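Local structure of p450 cytochrome, putative (Rippkaea orientalis, 6Y01) at the interface of chains A and B and the interface of chains A and C. The protein binds the molybdenum cofactor (Moco) and serves as a Moco carrier protein, built on a Rossmann fold. Residues are numbered along the deposited sequence; one frame, centred on the assembly and turned at random. Chains: chain A/B/C, p450 cytochrome, putative.

Contact 1: the interface of chains A and B. Residues chain A 143-144, 146-147, 150; chain B 143, 146-147.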
# COMPACT_ATOMS: atom_id res chain seq x y z
N LEU A 143 -30.82 -3.50 -0.99
CA LEU A 143 -30.26 -2.25 -1.57
C LEU A 143 -28.88 -2.50 -2.16
O LEU A 143 -28.66 -2.04 -3.29
CB LEU A 143 -30.17 -1.12 -0.53
CG LEU A 143 -31.51 -0.58 -0.08
CD1 LEU A 143 -31.35 0.61 0.83
CD2 LEU A 143 -32.40 -0.23 -1.26
N SER A 144 -27.97 -3.15 -1.44
CA SER A 144 -26.61 -3.42 -1.99
C SER A 144 -26.71 -4.35 -3.20
O SER A 144 -25.96 -4.13 -4.17
CB SER A 144 -25.61 -3.92 -0.97
OG SER A 144 -26.02 -5.19 -0.44
N GLU A 146 -29.22 -4.58 -5.44
CA GLU A 146 -29.69 -3.76 -6.57
C GLU A 146 -28.59 -2.80 -7.01
O GLU A 146 -28.34 -2.66 -8.20
CB GLU A 146 -30.94 -2.98 -6.15
CG GLU A 146 -32.11 -3.86 -5.83
N LEU A 147 -27.92 -2.15 -6.07
CA LEU A 147 -26.89 -1.15 -6.43
C LEU A 147 -25.76 -1.82 -7.22
O LEU A 147 -25.37 -1.33 -8.28
CB LEU A 147 -26.36 -0.48 -5.17
CG LEU A 147 -25.31 0.60 -5.42
CD1 LEU A 147 -25.77 1.69 -6.42
CD2 LEU A 147 -24.96 1.31 -4.13
N ASN A 150 -26.79 -2.87 -10.70
CA ASN A 150 -26.85 -1.68 -11.59
C ASN A 150 -25.43 -1.30 -12.05
O ASN A 150 -25.20 -1.14 -13.26
CB ASN A 150 -27.52 -0.49 -10.92
CG ASN A 150 -29.00 -0.68 -10.67
OD1 ASN A 150 -29.62 -1.60 -11.19
ND2 ASN A 150 -29.57 0.22 -9.87
N LEU B 143 -31.03 5.12 -4.29
CA LEU B 143 -30.57 3.81 -3.79
C LEU B 143 -29.31 3.96 -2.93
O LEU B 143 -29.27 3.44 -1.81
CB LEU B 143 -30.24 2.91 -5.01
CG LEU B 143 -30.45 1.42 -4.93
CD1 LEU B 143 -31.85 1.12 -4.45
CD2 LEU B 143 -30.21 0.82 -6.32
N GLU B 146 -29.97 5.88 0.37
CA GLU B 146 -30.64 5.04 1.38
C GLU B 146 -29.65 4.00 1.93
O GLU B 146 -29.58 3.74 3.13
CB GLU B 146 -31.84 4.41 0.68
CG GLU B 146 -32.90 3.93 1.58
CD GLU B 146 -34.21 3.76 0.82
OE1 GLU B 146 -34.36 2.76 0.27
OE2 GLU B 146 -35.06 4.68 0.77
N LEU B 147 -28.88 3.38 1.06
CA LEU B 147 -27.92 2.35 1.50
C LEU B 147 -26.90 2.93 2.48
O LEU B 147 -26.68 2.35 3.54
CB LEU B 147 -27.22 1.80 0.26
CG LEU B 147 -26.09 0.82 0.54
CD1 LEU B 147 -26.58 -0.42 1.27
CD2 LEU B 147 -25.43 0.49 -0.76

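Contact 2: the interface of chains A and C. Residues chain A 17, 74, 76, 91-94, 104, 108; chain C 17, 74, 76, 91-94, 104, 108.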
# COMPACT_ATOMS: atom_id res chain seq x y z
N ILE A 17 -8.43 -19.92 -5.37
CA ILE A 17 -8.49 -19.17 -4.09
C ILE A 17 -9.83 -18.45 -4.06
O ILE A 17 -10.12 -17.66 -4.97
CB ILE A 17 -7.39 -18.13 -3.93
CG1 ILE A 17 -6.02 -18.75 -3.90
CG2 ILE A 17 -7.66 -17.29 -2.65
CD1 ILE A 17 -4.92 -17.79 -3.54
N ILE A 74 -5.74 -18.87 4.22
CA ILE A 74 -4.85 -17.71 4.13
C ILE A 74 -5.58 -16.53 4.79
O ILE A 74 -6.78 -16.33 4.55
CB ILE A 74 -4.55 -17.33 2.67
CG1 ILE A 74 -4.21 -18.53 1.78
CG2 ILE A 74 -3.49 -16.25 2.59
CD1 ILE A 74 -2.97 -19.31 2.18
N ILE A 76 -5.21 -12.32 5.35
CA ILE A 76 -4.51 -11.08 4.90
C ILE A 76 -4.78 -10.00 5.97
O ILE A 76 -5.85 -9.44 6.02
CB ILE A 76 -5.01 -10.61 3.54
CG1 ILE A 76 -5.05 -11.75 2.49
CG2 ILE A 76 -4.20 -9.41 3.08
CD1 ILE A 76 -3.69 -12.30 2.18
N ILE A 91 -1.77 -19.52 7.06
CA ILE A 91 -0.79 -18.63 6.45
C ILE A 91 -1.24 -17.21 6.77
O ILE A 91 -2.24 -16.74 6.21
CB ILE A 91 -0.64 -18.83 4.95
CG1 ILE A 91 -0.32 -20.30 4.59
CG2 ILE A 91 0.37 -17.87 4.39
CD1 ILE A 91 0.97 -20.81 5.10
N ALA A 92 -0.46 -16.55 7.62
CA ALA A 92 -0.78 -15.15 8.03
C ALA A 92 0.08 -14.21 7.22
O ALA A 92 1.29 -14.07 7.48
CB ALA A 92 -0.55 -15.05 9.51
N ILE A 93 -0.54 -13.53 6.26
CA ILE A 93 0.15 -12.51 5.47
C ILE A 93 -0.09 -11.17 6.24
O ILE A 93 -1.23 -10.75 6.43
CB ILE A 93 -0.44 -12.38 4.07
CG1 ILE A 93 -0.37 -13.73 3.36
CG2 ILE A 93 0.24 -11.30 3.26
CD1 ILE A 93 1.03 -14.33 3.23
N VAL A 94 0.99 -10.64 6.76
CA VAL A 94 0.94 -9.42 7.62
C VAL A 94 1.28 -8.26 6.70
O VAL A 94 2.36 -8.16 6.17
CB VAL A 94 1.95 -9.57 8.76
CG1 VAL A 94 1.92 -8.32 9.65
CG2 VAL A 94 1.65 -10.81 9.59
N ILE A 104 -5.73 -6.14 -1.84
CA ILE A 104 -4.95 -7.38 -1.95
C ILE A 104 -5.95 -8.53 -1.84
O ILE A 104 -5.83 -9.52 -2.60
CB ILE A 104 -3.90 -7.47 -0.87
CG1 ILE A 104 -2.95 -6.27 -0.98
CG2 ILE A 104 -3.20 -8.83 -0.92
CD1 ILE A 104 -1.93 -6.27 0.13
N SER A 108 -6.17 -11.07 -5.14
CA SER A 108 -5.66 -12.42 -4.87
C SER A 108 -6.71 -13.53 -5.06
O SER A 108 -6.35 -14.69 -5.10
CB SER A 108 -5.07 -12.50 -3.49
OG SER A 108 -3.99 -11.60 -3.34
N ILE C 17 7.41 -19.27 8.69
CA ILE C 17 7.51 -18.72 7.35
C ILE C 17 8.88 -18.12 7.20
O ILE C 17 9.25 -17.21 7.98
CB ILE C 17 6.47 -17.66 7.01
CG1 ILE C 17 5.07 -18.25 7.02
CG2 ILE C 17 6.78 -17.03 5.66
CD1 ILE C 17 3.96 -17.24 6.64
N ILE C 74 4.76 -19.54 -0.99
CA ILE C 74 3.92 -18.31 -1.05
C ILE C 74 4.71 -17.30 -1.88
O ILE C 74 5.90 -17.12 -1.63
CB ILE C 74 3.68 -17.73 0.33
CG1 ILE C 74 3.24 -18.74 1.35
CG2 ILE C 74 2.67 -16.57 0.23
CD1 ILE C 74 1.99 -19.52 1.08
N ILE C 76 4.60 -13.21 -3.08
CA ILE C 76 3.98 -11.88 -2.82
C ILE C 76 4.28 -11.03 -4.04
O ILE C 76 5.39 -10.48 -4.17
CB ILE C 76 4.50 -11.25 -1.55
CG1 ILE C 76 4.43 -12.16 -0.35
CG2 ILE C 76 3.76 -9.94 -1.28
CD1 ILE C 76 3.13 -12.65 0.05
N ILE C 91 0.74 -20.41 -3.67
CA ILE C 91 -0.21 -19.35 -3.25
C ILE C 91 0.33 -18.04 -3.76
O ILE C 91 1.36 -17.58 -3.26
CB ILE C 91 -0.35 -19.34 -1.73
CG1 ILE C 91 -0.76 -20.70 -1.14
CG2 ILE C 91 -1.29 -18.22 -1.32
CD1 ILE C 91 -2.06 -21.21 -1.58
N ALA C 92 -0.39 -17.47 -4.71
CA ALA C 92 0.01 -16.21 -5.33
C ALA C 92 -0.82 -15.07 -4.65
O ALA C 92 -1.96 -14.91 -4.93
CB ALA C 92 -0.23 -16.24 -6.81
N ILE C 93 -0.12 -14.31 -3.82
CA ILE C 93 -0.73 -13.09 -3.21
C ILE C 93 -0.44 -11.95 -4.18
O ILE C 93 0.69 -11.59 -4.40
CB ILE C 93 -0.15 -12.84 -1.83
CG1 ILE C 93 -0.29 -14.05 -0.91
CG2 ILE C 93 -0.79 -11.59 -1.23
CD1 ILE C 93 -1.67 -14.52 -0.66
N VAL C 94 -1.51 -11.43 -4.76
CA VAL C 94 -1.40 -10.38 -5.79
C VAL C 94 -1.65 -9.03 -5.08
O VAL C 94 -2.73 -8.84 -4.56
CB VAL C 94 -2.43 -10.61 -6.90
CG1 VAL C 94 -2.35 -9.53 -7.97
CG2 VAL C 94 -2.23 -12.00 -7.54
N ILE C 104 5.43 -6.10 3.08
CA ILE C 104 4.62 -7.28 3.40
C ILE C 104 5.54 -8.52 3.50
O ILE C 104 5.37 -9.33 4.42
CB ILE C 104 3.56 -7.52 2.33
CG1 ILE C 104 2.64 -6.28 2.25
CG2 ILE C 104 2.77 -8.75 2.66
CD1 ILE C 104 1.62 -6.38 1.17
N SER C 108 5.66 -10.45 7.14
CA SER C 108 5.08 -11.81 7.12
C SER C 108 6.08 -12.91 7.45
O SER C 108 5.62 -14.04 7.72
CB SER C 108 4.49 -12.07 5.73
OG SER C 108 3.43 -11.16 5.44
O HOH W 1 3.34 -14.57 9.11
O HOH W 2 -4.12 -15.66 -6.37

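Contact 1: the interface of chains A and B
Two flat polar groups flank this patch, and each meets a leucine methyl: the A:Asn150 amide touches B:Leu143 through ND2, 3.7 Å from CD2, while the B:Glu146 carboxylate sets OE1 3.7 Å from A:Leu143 CD1. The patch is an apolar helix-to-helix contact between the two copies of helix 142-151 of this Rossmann-fold protein, set about a two-fold axis, and no hydrogen bond or salt bridge crosses it; it may or may not be a biological interface. The two copies of Leu143 cross obliquely, A:Leu143 CD2 lying 3.5 Å from B:Leu143 CD1. They are turned differently: A:Leu143 has CG anti to its carbonyl carbon (chi1 -68°), whereas B:Leu143 is twisted to chi1 -147°, so local symmetry is imperfect. A:Leu143 sends CD1 against the B:Glu146 stem, crossing it at about a right angle, 3.7 Å from CG. In return, B:Leu143 CD2 reaches over the backbone of A:Leu147, 3.8 Å from its N, and lies beside CB of A:Glu146, whose side chain is incompletely modelled. An alanine in place of A:Leu143 would probably loosen the patch, since both branches that touch B:Leu143 and B:Glu146 would be lost. The Leu147 pair meets through CD2 methyls, A:Leu147 CD2 to B:Leu147 CD2 being a tight 3.5 Å; in both, CG is anti to the backbone N.

Contact 2: the interface of chains A and C
The hydroxyl OG of C:Ser108 is gripped by two good hydrogen bonds and a weak third. It belongs to a strand-to-helix-end contact between two copies of this SLOG-family Rossmann-fold protein; the structure alone does not show whether they pair in solution. OG accepts the backbone N-H of A:Val94 at 2.8 Å from N to OG, moderately bent (147° at H). It donates to C:Ile104 O, one turn back in helix 102-108, at 2.9 Å from OG, approaching from above the carbonyl plane. A longer, weak bond leads from OG to A:Val94 O at 3.3 Å; the one hydroxyl proton cannot fully serve both carbonyls. With chi1 -63°, OG is anti to the carbonyl carbon, which turns it toward A:Val94, the last residue of strand 91-94. The two-fold repeats the arrangement with A:Ser108 and C:Val94. Beside each serine a water joins the chains: water 1 lies 2.7 Å from A:Ala92 O and also bonds C:Ser108 O. Isoleucines fill the space between the two polar clusters. A:Ile93 crosses C:Ile104 obliquely, CG2 to CG2 at 3.6 Å, and its CD1 points tip to tip at C:Ile74 and C:Ile76. Across the axis, A:Ile104 CD1 meets C:Ile104 CD1 at 3.7 Å. A:Ile74 CG1, anti to the carbonyl carbon, carries CD1 tip to tip toward C:Ile91 CG2, itself anti to the backbone N, 4.0 Å away.

Chain A takes part in both contacts, whose C-alpha centres lie about 32 Å apart, and no residue or secondary-structure element given is common to them. Contact 1 uses helix 142-151, late in the chain; contact 2 draws on strands 17-21, 73-77 and 91-94 with helix 102-108. Each is two-fold symmetric but joins chain A to a different copy, so separate surfaces of one subunit can build the deposited four-chain assembly. The patch given for contact 1 is apolar, that of contact 2 mixed. Two different two-fold pairings on one chain would suit a tetramer made as a dimer of dimers.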